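ACP (Streptomyces sp. MSC090213JE08, PDB 6KXF) probably carries the growing acyl chain on a phosphopantetheine arm, presenting it to the ketosynthase/chain length factor of ishigamide biosynthesis, a highly reducing type II polyketide synthase. Local coordinates at residues A50-M53 against V58-M61. Residues are numbered along the deposited sequence; the frame is centred on the assembly and turned at random.
Sequences ALEM and VIDM
V58 lies in the loop that follows helix 41-55 in this acyl carrier protein helical bundle, and its CA lies 3.5 Å from E52 OE2, where the loop passes beside the last turns of the helix. Its CB points away from the helix, and a compact branched aliphatic residue suits this outer position, where it packs against a basic side chain of one chain of another protein; CG1 lies 3.9 Å from E52 OE2. The backbone N of I59 donates to E52 OE2 over 3.0 Å, reaching the anti lone pair with an N-H...O angle of 153°. The extended chain of E52 beyond CG carries the carboxylate out to this loop amide, and OE1 forms a salt bridge with a basic side chain of a second such chain, so a single acid serves both loop and partner. With an alanine in place of E52, the I59 amide would probably lose this acceptor and that second chain's basic group its carboxylate mate. The I59 side chain turns inward, touching L48 and, on helix 72-81, V76; a long branched aliphatic fits this buried junction. With CG1 anti to the carbonyl carbon (chi1 -52°), it runs across the E52 stem, I59 CG1 to E52 CG 4.1 Å, and ends with CD1 3.9 Å from L51 CB.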
loop_
_atom_site.group_PDB
_atom_site.type_symbol
_atom_site.label_atom_id
_atom_site.label_comp_id
_atom_site.label_asym_id
_atom_site.label_seq_id
_atom_site.Cartn_x
_atom_site.Cartn_y
_atom_site.Cartn_z
ATOM N N ALA C 50 -18.053 -12.477 17.750
ATOM C CA ALA C 50 -18.285 -13.948 17.889
ATOM C C ALA C 50 -19.679 -14.226 18.492
ATOM O O ALA C 50 -20.437 -15.015 17.950
ATOM C CB ALA C 50 -17.178 -14.585 18.710
ATOM N N LEU C 51 -20.038 -13.532 19.575
ATOM C CA LEU C 51 -21.371 -13.688 20.171
ATOM C C LEU C 51 -22.465 -13.406 19.126
ATOM O O LEU C 51 -23.390 -14.205 18.982
ATOM C CB LEU C 51 -21.511 -12.759 21.378
ATOM C CG LEU C 51 -20.477 -12.956 22.485
ATOM C CD1 LEU C 51 -20.665 -11.934 23.595
ATOM C CD2 LEU C 51 -20.537 -14.375 23.038
ATOM N N GLU C 52 -22.358 -12.276 18.403
ATOM C CA GLU C 52 -23.344 -11.877 17.404
ATOM C C GLU C 52 -23.582 -13.025 16.414
ATOM O O GLU C 52 -24.716 -13.355 16.074
ATOM C CB GLU C 52 -22.867 -10.643 16.625
ATOM C CG GLU C 52 -23.141 -9.297 17.283
ATOM C CD GLU C 52 -22.922 -8.089 16.363
ATOM O OE1 GLU C 52 -22.051 -8.155 15.477
ATOM O OE2 GLU C 52 -23.640 -7.089 16.512
ATOM N N MET C 53 -22.486 -13.613 15.926
ATOM C CA MET C 53 -22.557 -14.666 14.930
ATOM C C MET C 53 -23.175 -15.936 15.529
ATOM O O MET C 53 -24.003 -16.572 14.871
ATOM C CB MET C 53 -21.171 -14.996 14.382
ATOM C CG MET C 53 -21.215 -15.512 12.964
ATOM S SD MET C 53 -19.563 -15.682 12.273
ATOM C CE MET C 53 -18.762 -14.170 12.831
ATOM N N VAL C 58 -27.799 -8.885 17.232
ATOM C CA VAL C 58 -27.077 -7.642 17.078
ATOM C C VAL C 58 -26.829 -7.084 18.471
ATOM O O VAL C 58 -27.785 -6.851 19.210
ATOM C CB VAL C 58 -27.853 -6.630 16.212
ATOM C CG1 VAL C 58 -27.106 -5.306 16.105
ATOM C CG2 VAL C 58 -28.165 -7.198 14.837
ATOM N N ILE C 59 -25.548 -6.873 18.796
ATOM C CA ILE C 59 -25.135 -6.171 19.994
ATOM C C ILE C 59 -24.636 -4.783 19.580
ATOM O O ILE C 59 -23.797 -4.654 18.678
ATOM C CB ILE C 59 -24.054 -6.953 20.756
ATOM C CG1 ILE C 59 -24.465 -8.404 21.027
ATOM C CG2 ILE C 59 -23.688 -6.220 22.035
ATOM C CD1 ILE C 59 -23.328 -9.296 21.491
ATOM N N ASP C 60 -25.165 -3.757 20.248
ATOM C CA ASP C 60 -24.807 -2.379 19.996
ATOM C C ASP C 60 -23.368 -2.180 20.475
ATOM O O ASP C 60 -23.057 -2.470 21.641
ATOM C CB ASP C 60 -25.821 -1.439 20.656
ATOM C CG ASP C 60 -25.421 0.023 20.651
ATOM O OD1 ASP C 60 -24.714 0.431 19.714
ATOM O OD2 ASP C 60 -25.804 0.730 21.601
ATOM N N MET C 61 -22.499 -1.688 19.579
ATOM C CA MET C 61 -21.052 -1.633 19.876
ATOM C C MET C 61 -20.708 -0.460 20.808
ATOM O O MET C 61 -19.574 -0.363 21.280
ATOM C CB MET C 61 -20.199 -1.614 18.599
ATOM C CG MET C 61 -20.313 -2.938 17.855
ATOM S SD MET C 61 -19.225 -3.149 16.421
ATOM C CE MET C 61 -17.650 -3.283 17.253
#